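Local coordinates for protein DNA polymerase III, beta subunit (Eubacterium rectale, PDB 3T0P) that probably tethers DNA polymerases and other proteins to DNA as a ring-shaped dimeric clamp, conferring processivity on DNA synthesis, at residues 15-20 / 204-209; 19-24 / 50-55; 44-49 / 117-122; 54-59 / 229-234; 130-135 / 213-218. All blocks are in the same frame, centred on the assembly; numbering follows the deposited sequence.

Overall arrangement
All five contacts gather in the N-terminal and central domains, four of them around one eight-stranded antiparallel sheet. Contacts 2, 3 and 4 follow the neighbouring strands 43-48, 52-58 and 231-236; contact 5 lies at the sheet's far edge, on strands 214-220 and 127-131. Contact 1 lies beside the sheet, bringing together helices 8-18 and 197-206. The centre of contact 4 is about 10 Å from those of contacts 1 and 3; contacts 3 and 5 are about 21 Å apart, centre to centre. Contacts 1 and 4 both join the two domains; contacts 2 and 3 stay within the N-terminal domain and contact 5, later along the chain, within the central one. Shared sheet and neighbouring helices are consistent with a continuous arc of the clamp ring.

Contact 1. Residues 15-20 / 204-209; sequences VNIVSK and SKIIPG
K20, whose chain packs on I206, folds back over its own helix so that K20 NZ donates to N16 O at 2.8 Å, in the carbonyl plane. A bend at CG (chi2 66°) turns CD back for this. In the same turn V15 O is gripped by two donors of one residue: S19 N and S19 OG reach it from opposite faces of its plane, the hydroxyl at 2.6 Å. Tethered in this way, the lysine presents its methylenes rather than its charge to the second helix. K20 CD lies 3.7 Å from I206 CG2, the two side chains running past each other in opposite directions, and K20 CE rests 3.9 Å from K205 CB. I206 has two branches to offer: CG2 also approaches I17 O, while CD1 meets I17 CG2 at 3.9 Å, the isoleucines crossing at about a right angle. Branched isoleucines suit a seam that no hydrogen bond spans, and the lysine's long methylene chain can cover it while its amine is held by N16 O. I54 of strand 52-58 lies against I17, K20 and I206. Helices 8-18 and 197-206, end beside end over a shared sheet, are typical of the sliding-clamp fold, whose helices line the central hole.

Contact 2. Residues 19-24 / 50-55; sequences SKAVPT and MELGIE. With EDO (1,2-ethanediol), chain X.
A small, buried, mainly apolar contact sets A21 against L52 and I54, where the turn that follows helix 8-18 comes down on strand 52-58 of the N-terminal domain. Its centre is the methyl group of A21, which points at the strand. A21 CB is 3.7 Å from I54 CG1 and 3.8 Å from I54 CD1, so it lies alongside the outer part of the isoleucine chain. I54 CG1 is set anti to the carbonyl carbon (chi1 -51°), which turns that branch to the 3-10 turn; I54 CD1 then also reaches K20 CB, at 3.9 Å. On the other flank, A21 CB is 3.8 Å from L52 O, and L52 CD2 comes to 4.0 Å from K20 O. A side chain as small as alanine suits a place where the turn's backbone lies this near the strand, and the hydrogen bond from V22 N to S19 O keeps the turn closed. E55 faces the other side of the sheet, packing on K44, M46 and I119, and its OE1 takes a weak bond from O2 of a bound ethanediol. An alanine here would probably leave K44 without its acidic neighbour and open a gap beside I119. Since no hydrogen bond crosses between turn and strand, what holds them is mainly the fit of hydrocarbon surfaces, with position set by shape rather than by polar direction.

Contact 3. Residues 44-49 / 117-122; sequences KLMAND and SYIPYV. With ACT (acetate ion), chain S.
M46, deposited as selenomethionine, approaches the ring of Y118 obliquely: its SE is 4.6 Å from the ring centroid and 43° off the normal, a Met-aromatic contact, and its CE touches Y118 CD2 at 3.7 Å. The two side chains cross at about a right angle, and Y118 OH is held beyond them by D37. In the second flat group, the amide of N48, ND2 donates to S117 O at 2.8 Å with a nearly straight 173° bond; that oxygen lies in the amide plane, whereas the donor stands 45° above the carbonyl plane. Segment 117-122 thus crosses over strand 43-48 as part of the loop leading from the N-terminal to the central domain. An asparagine suits the strand's end, because its OD1 also accepts from M50 N, just beyond the strand. M46 also packs on I119, its CG 3.7 Å from I119 CD1; a long unbranched chain can reach both the ring and the isoleucine. A bound acetate lies beside N48 and P120, its oxygen receiving a weak bond from N48 ND2.

Contact 4. Residues 54-59 / 229-234; sequences IETIID and ENTTVV. With EDO (1,2-ethanediol), chain X.
I54 and V233 lie side by side and point the same way, I54 CG1 4.0 Å from V233 CG2, while the other branch, I54 CG2, meets T231 CG2 at 3.8 Å. On that same face T56 and T231 turn their hydroxyls to each other. T56 OG1 is anti to its backbone N (chi1 -156°) and T231 OG1 anti to its carbonyl carbon (chi1 -59°), which brings the oxygens to 3.0 Å in a hydrogen bond that either may donate. Pairing two threonines gives each buried hydroxyl a polar partner, and their methyls still serve the apolar side facing helix 8-18, T231 on I17 and T56 on V18. The strands are antiparallel, their axes at 169°, and form the seam at which the N-terminal and central domains share one continuous sheet. E55 and T232 make the hydrogen-bonded pair, with T232 N donating to E55 O at 2.9 Å and E55 N to T232 O at 3.0 Å; I54-V233 and T56-T231 are the non-hydrogen-bonded pairs beside it. Further along, I57 N donates to N230 O at 3.1 Å. E55 and T232 direct their side chains to the opposite face, where T232 OG1 and O1 of a bound ethanediol are hydrogen-bonded at 3.2 Å.

Contact 5. Residues 130-135 / 213-218; sequences LSQFTL and EDVVIY
Q132 sends CG anti to its carbonyl carbon (chi1 -83°), which lays that methylene 3.6 Å from V215 CG2, and a fully extended chi2 carries CD on toward E213. This is a strand-to-helix junction at the edge of the sheet: strand 127-131 pairs antiparallel with strand 214-220, and S131 occupies the N-cap position of helix 132-140. A serine suits that place, its OG lying 2.9 Å from T134 OG1 in a hydrogen bond of undecided direction. Past the cap, Q132 N still donates across the contact to E213 O, at 3.0 Å. The glutamine amide passes obliquely over the side chain of E213, its plane 50° from the carboxylate, with Q132 NE2 3.5 Å from E213 CB. Its polar ends are taken: OE1 accepts from G209 N, and NE2 reaches D214 O through a water, with a further weak bond to E229. An alanine in place of Q132 would probably leave G209 N without this acceptor, lose the water bridge and open a gap beside V215 CG2. Leucine, valine and isoleucine pack between helix and strand: the side chains of L135 and V215 cross at about a right angle, L135 CD2 4.0 Å from V215 CG1, and L130 CD1 lies 3.8 Å from I217 CD1. The backbone pair L130-V215 is tied in both directions, V215 N donating to L130 O at 2.7 Å and L130 N to V215 O at 3.2 Å.

Contact 1. Residues 15-20 / 204-209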
# COMPACT_ATOMS: atom_id res chain seq x y z
N VAL B 15 -2.07 -1.73 22.26
CA VAL B 15 -3.21 -1.14 21.54
C VAL B 15 -3.26 -1.71 20.12
O VAL B 15 -4.35 -1.93 19.61
CB VAL B 15 -3.28 0.42 21.54
CG1 VAL B 15 -3.12 0.99 22.95
CG2 VAL B 15 -2.28 1.05 20.57
N ASN B 16 -2.09 -1.99 19.51
CA ASN B 16 -1.98 -2.58 18.18
C ASN B 16 -2.50 -4.02 18.15
O ASN B 16 -2.93 -4.48 17.11
CB ASN B 16 -0.54 -2.54 17.70
CG ASN B 16 -0.11 -1.21 17.13
OD1 ASN B 16 -0.92 -0.30 16.89
ND2 ASN B 16 1.18 -1.07 16.89
N ILE B 17 -2.45 -4.72 19.27
CA ILE B 17 -2.95 -6.09 19.34
C ILE B 17 -4.48 -6.08 19.52
O ILE B 17 -5.18 -6.68 18.73
CB ILE B 17 -2.21 -6.89 20.44
CG1 ILE B 17 -0.75 -7.20 19.97
CG2 ILE B 17 -2.97 -8.19 20.78
CD1 ILE B 17 0.18 -7.69 21.06
N VAL B 18 -4.99 -5.38 20.54
CA VAL B 18 -6.42 -5.39 20.88
C VAL B 18 -7.29 -4.71 19.82
O VAL B 18 -8.46 -5.08 19.70
CB VAL B 18 -6.74 -4.86 22.31
CG1 VAL B 18 -6.03 -5.71 23.36
CG2 VAL B 18 -6.38 -3.38 22.47
N SER B 19 -6.73 -3.78 19.05
CA SER B 19 -7.41 -3.07 17.95
C SER B 19 -7.98 -4.02 16.89
O SER B 19 -8.92 -3.64 16.18
CB SER B 19 -6.47 -2.09 17.28
OG SER B 19 -6.30 -0.98 18.14
N LYS B 20 -7.43 -5.24 16.76
CA LYS B 20 -7.92 -6.23 15.78
C LYS B 20 -9.31 -6.77 16.12
O LYS B 20 -9.90 -7.43 15.29
CB LYS B 20 -6.92 -7.39 15.64
CG LYS B 20 -5.88 -7.12 14.56
CD LYS B 20 -4.95 -5.96 14.92
CE LYS B 20 -3.86 -5.73 13.93
NZ LYS B 20 -3.04 -4.55 14.33
N SER B 204 -4.30 -13.86 12.42
CA SER B 204 -3.21 -13.83 11.45
C SER B 204 -2.41 -12.51 11.55
O SER B 204 -1.19 -12.53 11.42
CB SER B 204 -3.75 -13.97 10.03
OG SER B 204 -3.90 -15.34 9.71
N LYS B 205 -3.10 -11.40 11.79
CA LYS B 205 -2.51 -10.06 11.88
C LYS B 205 -1.74 -9.82 13.20
O LYS B 205 -0.96 -8.88 13.26
CB LYS B 205 -3.61 -9.00 11.76
CG LYS B 205 -4.31 -8.96 10.41
CD LYS B 205 -5.42 -7.92 10.46
CE LYS B 205 -6.29 -7.92 9.25
NZ LYS B 205 -7.46 -7.01 9.45
N ILE B 206 -1.99 -10.59 14.29
CA ILE B 206 -1.30 -10.30 15.55
C ILE B 206 -0.30 -11.38 15.96
O ILE B 206 0.45 -11.17 16.92
CB ILE B 206 -2.28 -9.99 16.69
CG1 ILE B 206 -3.30 -11.14 16.97
CG2 ILE B 206 -2.96 -8.65 16.44
CD1 ILE B 206 -4.10 -10.96 18.27
N ILE B 207 -0.29 -12.53 15.26
CA ILE B 207 0.61 -13.64 15.55
C ILE B 207 1.88 -13.44 14.72
O ILE B 207 1.82 -13.39 13.48
CB ILE B 207 -0.11 -15.02 15.33
CG1 ILE B 207 -0.50 -15.63 16.67
CG2 ILE B 207 0.69 -16.03 14.53
CD1 ILE B 207 -1.59 -16.67 16.57
N PRO B 208 3.03 -13.27 15.40
CA PRO B 208 4.29 -13.02 14.67
C PRO B 208 4.64 -14.15 13.70
O PRO B 208 5.05 -13.87 12.57
CB PRO B 208 5.34 -12.88 15.78
CG PRO B 208 4.55 -12.45 16.98
CD PRO B 208 3.25 -13.22 16.86
N GLY B 209 4.39 -15.40 14.12
CA GLY B 209 4.62 -16.57 13.28
C GLY B 209 5.96 -17.27 13.45
O GLY B 209 6.41 -17.96 12.54

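Contact 2. Residues 19-24 / 50-55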
# COMPACT_ATOMS: atom_id res chain seq x y z
N SER B 19 -6.73 -3.78 19.05
CA SER B 19 -7.41 -3.07 17.95
C SER B 19 -7.98 -4.02 16.89
O SER B 19 -8.92 -3.64 16.18
CB SER B 19 -6.47 -2.09 17.28
OG SER B 19 -6.30 -0.98 18.14
N LYS B 20 -7.43 -5.24 16.76
CA LYS B 20 -7.92 -6.23 15.78
C LYS B 20 -9.31 -6.77 16.12
O LYS B 20 -9.90 -7.43 15.29
CB LYS B 20 -6.92 -7.39 15.64
CG LYS B 20 -5.88 -7.12 14.56
CD LYS B 20 -4.95 -5.96 14.92
CE LYS B 20 -3.86 -5.73 13.93
NZ LYS B 20 -3.04 -4.55 14.33
N ALA B 21 -9.84 -6.46 17.34
CA ALA B 21 -11.17 -6.89 17.78
C ALA B 21 -12.12 -5.70 17.82
O ALA B 21 -13.28 -5.86 18.23
CB ALA B 21 -11.09 -7.53 19.15
N VAL B 22 -11.63 -4.51 17.43
CA VAL B 22 -12.44 -3.29 17.40
C VAL B 22 -13.19 -3.27 16.05
O VAL B 22 -12.53 -3.32 15.02
CB VAL B 22 -11.62 -1.99 17.68
CG1 VAL B 22 -12.47 -0.75 17.47
CG2 VAL B 22 -11.02 -1.99 19.08
N PRO B 23 -14.55 -3.21 16.03
CA PRO B 23 -15.26 -3.21 14.73
C PRO B 23 -14.87 -2.04 13.83
O PRO B 23 -14.73 -0.89 14.25
CB PRO B 23 -16.73 -3.18 15.12
CG PRO B 23 -16.78 -3.60 16.55
CD PRO B 23 -15.49 -3.17 17.16
N THR B 24 -14.64 -2.39 12.57
CA THR B 24 -14.24 -1.50 11.47
C THR B 24 -15.26 -0.36 11.28
O THR B 24 -14.87 0.80 11.22
CB THR B 24 -14.10 -2.31 10.15
OG1 THR B 24 -13.79 -3.68 10.44
CG2 THR B 24 -13.06 -1.70 9.23
N MSE B 50 -18.23 -8.84 20.71
CA MSE B 50 -19.24 -9.83 21.15
C MSE B 50 -19.02 -11.21 20.50
O MSE B 50 -19.51 -12.21 21.03
CB MSE B 50 -20.69 -9.37 20.94
CG MSE B 50 -21.01 -8.05 21.64
SE MSE B 50 -20.53 -7.98 23.54
CE MSE B 50 -22.03 -9.11 24.24
N GLU B 51 -18.31 -11.27 19.38
CA GLU B 51 -17.93 -12.51 18.72
C GLU B 51 -16.45 -12.81 19.07
O GLU B 51 -16.11 -13.91 19.48
CB GLU B 51 -18.14 -12.43 17.20
CG GLU B 51 -17.66 -13.67 16.46
CD GLU B 51 -18.09 -13.77 15.01
OE1 GLU B 51 -19.23 -14.21 14.77
OE2 GLU B 51 -17.27 -13.42 14.13
N LEU B 52 -15.60 -11.80 18.89
CA LEU B 52 -14.16 -11.89 19.13
C LEU B 52 -13.74 -10.91 20.21
O LEU B 52 -14.03 -9.72 20.11
CB LEU B 52 -13.43 -11.62 17.82
CG LEU B 52 -11.93 -11.66 17.82
CD1 LEU B 52 -11.44 -13.09 17.86
CD2 LEU B 52 -11.38 -10.97 16.56
N GLY B 53 -13.05 -11.43 21.22
CA GLY B 53 -12.48 -10.69 22.33
C GLY B 53 -10.97 -10.83 22.34
O GLY B 53 -10.43 -11.92 22.12
N ILE B 54 -10.26 -9.71 22.53
CA ILE B 54 -8.80 -9.73 22.63
C ILE B 54 -8.46 -8.97 23.91
O ILE B 54 -8.96 -7.87 24.16
CB ILE B 54 -7.99 -9.25 21.39
CG1 ILE B 54 -8.44 -9.95 20.10
CG2 ILE B 54 -6.48 -9.47 21.61
CD1 ILE B 54 -7.84 -9.38 18.83
N GLU B 55 -7.56 -9.56 24.67
CA GLU B 55 -7.06 -9.11 25.96
C GLU B 55 -5.56 -9.18 25.96
O GLU B 55 -4.98 -10.15 25.48
CB GLU B 55 -7.61 -10.09 26.99
CG GLU B 55 -7.81 -9.59 28.39
CD GLU B 55 -8.42 -10.72 29.18
OE1 GLU B 55 -7.69 -11.69 29.49
OE2 GLU B 55 -9.66 -10.70 29.38
C1 EDO X . -2.91 -12.98 30.00
O1 EDO X . -2.50 -13.20 28.64
C2 EDO X . -4.33 -12.41 30.06
O2 EDO X . -4.51 -11.43 29.04

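Contact 3. Residues 44-49 / 117-122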
# COMPACT_ATOMS: atom_id res chain seq x y z
N LYS B 44 -4.60 -4.23 32.08
CA LYS B 44 -5.21 -5.05 31.05
C LYS B 44 -5.87 -4.17 30.00
O LYS B 44 -6.66 -3.30 30.36
CB LYS B 44 -6.26 -5.96 31.73
CG LYS B 44 -6.34 -7.39 31.25
CD LYS B 44 -6.94 -8.32 32.34
CE LYS B 44 -8.40 -8.68 32.09
NZ LYS B 44 -9.12 -9.21 33.30
N LEU B 45 -5.54 -4.37 28.71
CA LEU B 45 -6.21 -3.72 27.60
C LEU B 45 -7.18 -4.70 27.05
O LEU B 45 -6.84 -5.88 26.96
CB LEU B 45 -5.26 -3.25 26.50
CG LEU B 45 -4.32 -2.11 26.81
CD1 LEU B 45 -3.59 -1.69 25.57
CD2 LEU B 45 -5.05 -0.92 27.44
N MSE B 46 -8.36 -4.26 26.63
CA MSE B 46 -9.38 -5.18 26.13
C MSE B 46 -10.23 -4.56 25.04
O MSE B 46 -10.61 -3.39 25.14
CB MSE B 46 -10.27 -5.60 27.31
CG MSE B 46 -11.13 -6.82 27.05
SE MSE B 46 -12.23 -7.34 28.66
CE MSE B 46 -10.88 -7.11 30.08
N ALA B 47 -10.53 -5.34 24.01
CA ALA B 47 -11.46 -5.00 22.95
C ALA B 47 -12.37 -6.20 22.70
O ALA B 47 -11.91 -7.35 22.75
CB ALA B 47 -10.76 -4.58 21.69
N ASN B 48 -13.67 -5.95 22.59
CA ASN B 48 -14.65 -7.01 22.39
C ASN B 48 -15.74 -6.58 21.43
O ASN B 48 -16.37 -5.56 21.66
CB ASN B 48 -15.26 -7.43 23.73
CG ASN B 48 -16.11 -8.66 23.65
OD1 ASN B 48 -16.07 -9.41 22.68
ND2 ASN B 48 -16.91 -8.88 24.67
N ASP B 49 -15.98 -7.38 20.37
CA ASP B 49 -17.05 -7.10 19.40
C ASP B 49 -18.24 -8.05 19.60
O ASP B 49 -19.15 -8.06 18.77
CB ASP B 49 -16.52 -7.16 17.96
CG ASP B 49 -16.08 -8.53 17.48
OD1 ASP B 49 -16.85 -9.48 17.64
OD2 ASP B 49 -14.99 -8.63 16.90
N SER B 117 -18.87 -4.79 27.51
CA SER B 117 -19.17 -6.21 27.69
C SER B 117 -17.83 -6.97 27.73
O SER B 117 -17.13 -7.06 26.72
CB SER B 117 -20.08 -6.72 26.58
OG SER B 117 -20.53 -8.02 26.90
N TYR B 118 -17.45 -7.42 28.92
CA TYR B 118 -16.19 -8.12 29.17
C TYR B 118 -16.14 -9.46 28.50
O TYR B 118 -17.19 -10.09 28.29
CB TYR B 118 -15.99 -8.33 30.67
CG TYR B 118 -15.41 -7.14 31.39
CD1 TYR B 118 -16.19 -6.00 31.63
CD2 TYR B 118 -14.13 -7.17 31.91
CE1 TYR B 118 -15.68 -4.91 32.32
CE2 TYR B 118 -13.61 -6.09 32.62
CZ TYR B 118 -14.40 -4.97 32.84
OH TYR B 118 -13.91 -3.89 33.53
N ILE B 119 -14.91 -9.92 28.20
CA ILE B 119 -14.71 -11.24 27.62
C ILE B 119 -15.20 -12.25 28.66
O ILE B 119 -14.82 -12.12 29.83
CB ILE B 119 -13.23 -11.44 27.23
CG1 ILE B 119 -12.83 -10.49 26.06
CG2 ILE B 119 -12.95 -12.91 26.94
CD1 ILE B 119 -11.34 -10.30 25.88
N PRO B 120 -16.11 -13.19 28.30
CA PRO B 120 -16.61 -14.14 29.31
C PRO B 120 -15.51 -15.06 29.83
O PRO B 120 -14.49 -15.28 29.16
CB PRO B 120 -17.66 -14.94 28.55
CG PRO B 120 -17.23 -14.86 27.12
CD PRO B 120 -16.69 -13.48 26.97
N TYR B 121 -15.73 -15.61 31.03
CA TYR B 121 -14.86 -16.63 31.59
C TYR B 121 -15.07 -17.90 30.76
O TYR B 121 -16.21 -18.25 30.43
CB TYR B 121 -15.18 -16.87 33.07
CG TYR B 121 -14.60 -18.17 33.60
CD1 TYR B 121 -13.26 -18.25 33.99
CD2 TYR B 121 -15.36 -19.33 33.66
CE1 TYR B 121 -12.71 -19.45 34.45
CE2 TYR B 121 -14.82 -20.53 34.11
CZ TYR B 121 -13.50 -20.58 34.52
OH TYR B 121 -12.96 -21.77 34.97
N VAL B 122 -13.97 -18.57 30.39
CA VAL B 122 -14.01 -19.80 29.61
C VAL B 122 -13.20 -20.82 30.37
O VAL B 122 -12.01 -20.58 30.65
CB VAL B 122 -13.54 -19.65 28.13
CG1 VAL B 122 -13.69 -20.96 27.36
CG2 VAL B 122 -14.28 -18.53 27.41
C ACT S . -16.33 -12.91 23.27
O ACT S . -17.06 -12.04 23.76
OXT ACT S . -15.22 -12.58 22.96
CH3 ACT S . -16.74 -14.35 23.09
O HOH W 1 -19.26 -10.98 25.68

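Contact 4. Residues 54-59 / 229-234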
# COMPACT_ATOMS: atom_id res chain seq x y z
N ILE B 54 -10.26 -9.71 22.53
CA ILE B 54 -8.80 -9.73 22.63
C ILE B 54 -8.46 -8.97 23.91
O ILE B 54 -8.96 -7.87 24.16
CB ILE B 54 -7.99 -9.25 21.39
CG1 ILE B 54 -8.44 -9.95 20.10
CG2 ILE B 54 -6.48 -9.47 21.61
CD1 ILE B 54 -7.84 -9.38 18.83
N GLU B 55 -7.56 -9.56 24.67
CA GLU B 55 -7.06 -9.11 25.96
C GLU B 55 -5.56 -9.18 25.96
O GLU B 55 -4.98 -10.15 25.48
CB GLU B 55 -7.61 -10.09 26.99
CG GLU B 55 -7.81 -9.59 28.39
CD GLU B 55 -8.42 -10.72 29.18
OE1 GLU B 55 -7.69 -11.69 29.49
OE2 GLU B 55 -9.66 -10.70 29.38
N THR B 56 -4.91 -8.17 26.52
CA THR B 56 -3.46 -8.15 26.57
C THR B 56 -3.03 -7.44 27.86
O THR B 56 -3.75 -6.57 28.37
CB THR B 56 -2.88 -7.56 25.25
OG1 THR B 56 -1.54 -8.02 25.06
CG2 THR B 56 -2.94 -6.05 25.19
N ILE B 57 -1.90 -7.89 28.44
CA ILE B 57 -1.37 -7.33 29.68
C ILE B 57 -0.25 -6.38 29.32
O ILE B 57 0.64 -6.73 28.54
CB ILE B 57 -0.92 -8.42 30.69
CG1 ILE B 57 -2.11 -9.35 31.12
CG2 ILE B 57 -0.21 -7.82 31.92
CD1 ILE B 57 -3.22 -8.70 32.02
N ILE B 58 -0.33 -5.16 29.85
CA ILE B 58 0.66 -4.10 29.64
C ILE B 58 1.50 -3.97 30.89
O ILE B 58 0.95 -3.90 32.00
CB ILE B 58 0.01 -2.73 29.27
CG1 ILE B 58 -0.97 -2.86 28.09
CG2 ILE B 58 1.03 -1.63 29.03
CD1 ILE B 58 -0.42 -3.54 26.81
N ASP B 59 2.84 -3.98 30.73
CA ASP B 59 3.74 -3.76 31.86
C ASP B 59 3.65 -2.28 32.21
O ASP B 59 3.61 -1.44 31.31
CB ASP B 59 5.19 -4.18 31.55
CG ASP B 59 5.40 -5.69 31.46
OD1 ASP B 59 5.11 -6.40 32.46
OD2 ASP B 59 5.87 -6.16 30.40
N GLU B 229 2.25 -15.25 24.04
CA GLU B 229 3.00 -14.14 24.64
C GLU B 229 2.17 -13.56 25.80
O GLU B 229 1.89 -14.32 26.72
CB GLU B 229 3.41 -13.09 23.58
CG GLU B 229 4.10 -13.72 22.38
CD GLU B 229 4.39 -12.83 21.17
OE1 GLU B 229 3.70 -11.80 20.99
OE2 GLU B 229 5.27 -13.22 20.37
N ASN B 230 1.70 -12.31 25.74
CA ASN B 230 0.90 -11.75 26.85
C ASN B 230 -0.53 -11.46 26.42
O ASN B 230 -1.21 -10.62 27.03
CB ASN B 230 1.58 -10.48 27.39
CG ASN B 230 2.73 -10.80 28.30
OD1 ASN B 230 2.55 -11.22 29.45
ND2 ASN B 230 3.94 -10.67 27.76
N THR B 231 -1.00 -12.19 25.38
CA THR B 231 -2.29 -12.01 24.74
C THR B 231 -3.17 -13.23 24.84
O THR B 231 -2.70 -14.36 24.79
CB THR B 231 -2.03 -11.64 23.27
OG1 THR B 231 -1.26 -10.44 23.26
CG2 THR B 231 -3.30 -11.39 22.46
N THR B 232 -4.48 -12.98 24.98
CA THR B 232 -5.55 -13.97 25.01
C THR B 232 -6.58 -13.53 23.98
O THR B 232 -7.04 -12.40 24.00
CB THR B 232 -6.14 -14.13 26.41
OG1 THR B 232 -5.08 -14.45 27.31
CG2 THR B 232 -7.17 -15.24 26.49
N VAL B 233 -6.89 -14.43 23.08
CA VAL B 233 -7.90 -14.24 22.07
C VAL B 233 -9.00 -15.20 22.40
O VAL B 233 -8.71 -16.39 22.62
CB VAL B 233 -7.36 -14.42 20.64
CG1 VAL B 233 -8.49 -14.40 19.63
CG2 VAL B 233 -6.32 -13.36 20.30
N VAL B 234 -10.24 -14.69 22.54
CA VAL B 234 -11.42 -15.50 22.82
C VAL B 234 -12.46 -15.31 21.70
O VAL B 234 -12.78 -14.19 21.34
CB VAL B 234 -12.01 -15.20 24.20
CG1 VAL B 234 -13.20 -16.11 24.49
CG2 VAL B 234 -10.94 -15.35 25.28
C1 EDO X . -2.91 -12.98 30.00
O1 EDO X . -2.50 -13.20 28.64
C2 EDO X . -4.33 -12.41 30.06
O2 EDO X . -4.51 -11.43 29.04

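Contact 5. Residues 130-135 / 213-218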
# COMPACT_ATOMS: atom_id res chain seq x y z
N LEU B 130 0.42 -25.56 19.33
CA LEU B 130 0.91 -25.41 17.95
C LEU B 130 1.93 -24.30 17.95
O LEU B 130 1.79 -23.34 18.73
CB LEU B 130 -0.23 -25.06 16.96
CG LEU B 130 -1.38 -26.04 16.80
CD1 LEU B 130 -2.48 -25.43 15.97
CD2 LEU B 130 -0.93 -27.34 16.19
N SER B 131 2.93 -24.35 17.04
CA SER B 131 3.83 -23.20 16.94
C SER B 131 3.05 -22.07 16.31
O SER B 131 2.03 -22.32 15.65
CB SER B 131 5.10 -23.52 16.13
OG SER B 131 4.87 -23.77 14.75
N GLN B 132 3.46 -20.83 16.58
CA GLN B 132 2.88 -19.65 15.97
C GLN B 132 2.93 -19.82 14.44
O GLN B 132 1.95 -19.52 13.76
CB GLN B 132 3.67 -18.41 16.39
CG GLN B 132 3.29 -17.83 17.73
CD GLN B 132 4.11 -16.61 18.08
OE1 GLN B 132 4.80 -16.01 17.25
NE2 GLN B 132 4.11 -16.27 19.35
N PHE B 133 4.06 -20.35 13.92
CA PHE B 133 4.29 -20.60 12.50
C PHE B 133 3.22 -21.55 11.92
O PHE B 133 2.60 -21.22 10.92
CB PHE B 133 5.68 -21.21 12.28
CG PHE B 133 5.95 -21.54 10.83
CD1 PHE B 133 6.31 -20.54 9.93
CD2 PHE B 133 5.83 -22.84 10.37
CE1 PHE B 133 6.53 -20.84 8.58
CE2 PHE B 133 6.07 -23.14 9.02
CZ PHE B 133 6.43 -22.14 8.14
N THR B 134 3.03 -22.71 12.56
CA THR B 134 2.07 -23.72 12.11
C THR B 134 0.66 -23.13 12.05
O THR B 134 -0.04 -23.33 11.06
CB THR B 134 2.16 -24.93 13.01
OG1 THR B 134 3.48 -25.48 12.90
CG2 THR B 134 1.14 -25.99 12.67
N LEU B 135 0.25 -22.37 13.09
CA LEU B 135 -1.09 -21.81 13.12
C LEU B 135 -1.27 -20.74 12.06
O LEU B 135 -2.29 -20.71 11.39
CB LEU B 135 -1.43 -21.25 14.53
CG LEU B 135 -2.81 -20.58 14.68
CD1 LEU B 135 -3.98 -21.56 14.31
CD2 LEU B 135 -2.99 -19.99 16.06
N GLU B 213 8.22 -20.23 18.87
CA GLU B 213 7.25 -19.76 19.85
C GLU B 213 5.96 -20.55 19.69
O GLU B 213 5.64 -20.93 18.58
CB GLU B 213 6.98 -18.26 19.68
CG GLU B 213 8.06 -17.35 20.24
CD GLU B 213 7.71 -15.87 20.20
OE1 GLU B 213 7.82 -15.27 19.10
OE2 GLU B 213 7.31 -15.32 21.25
N ASP B 214 5.23 -20.78 20.77
CA ASP B 214 4.00 -21.58 20.73
C ASP B 214 2.72 -20.81 21.06
O ASP B 214 2.74 -19.79 21.75
CB ASP B 214 4.14 -22.76 21.70
CG ASP B 214 5.10 -23.82 21.19
OD1 ASP B 214 5.04 -24.16 19.99
OD2 ASP B 214 5.90 -24.33 22.01
N VAL B 215 1.61 -21.37 20.62
CA VAL B 215 0.24 -20.92 20.87
C VAL B 215 -0.47 -22.02 21.66
O VAL B 215 -0.45 -23.19 21.25
CB VAL B 215 -0.54 -20.56 19.55
CG1 VAL B 215 -1.90 -19.94 19.88
CG2 VAL B 215 0.28 -19.58 18.71
N VAL B 216 -1.11 -21.66 22.78
CA VAL B 216 -1.88 -22.66 23.55
C VAL B 216 -3.35 -22.42 23.19
O VAL B 216 -3.84 -21.29 23.22
CB VAL B 216 -1.59 -22.62 25.07
CG1 VAL B 216 -2.38 -23.71 25.81
CG2 VAL B 216 -0.09 -22.78 25.34
N ILE B 217 -4.03 -23.47 22.77
CA ILE B 217 -5.43 -23.36 22.33
C ILE B 217 -6.35 -24.17 23.26
O ILE B 217 -6.03 -25.30 23.60
CB ILE B 217 -5.55 -23.82 20.84
CG1 ILE B 217 -4.69 -22.91 19.91
CG2 ILE B 217 -7.02 -23.83 20.35
CD1 ILE B 217 -4.46 -23.46 18.48
N TYR B 218 -7.50 -23.59 23.65
CA TYR B 218 -8.52 -24.28 24.44
C TYR B 218 -9.82 -24.24 23.69
O TYR B 218 -10.20 -23.17 23.22
CB TYR B 218 -8.72 -23.64 25.83
CG TYR B 218 -7.50 -23.68 26.71
CD1 TYR B 218 -7.21 -24.79 27.50
CD2 TYR B 218 -6.61 -22.61 26.74
CE1 TYR B 218 -6.08 -24.83 28.31
CE2 TYR B 218 -5.48 -22.64 27.55
CZ TYR B 218 -5.23 -23.74 28.34
OH TYR B 218 -4.12 -23.77 29.15
O HOH W 2 3.60 -17.49 21.56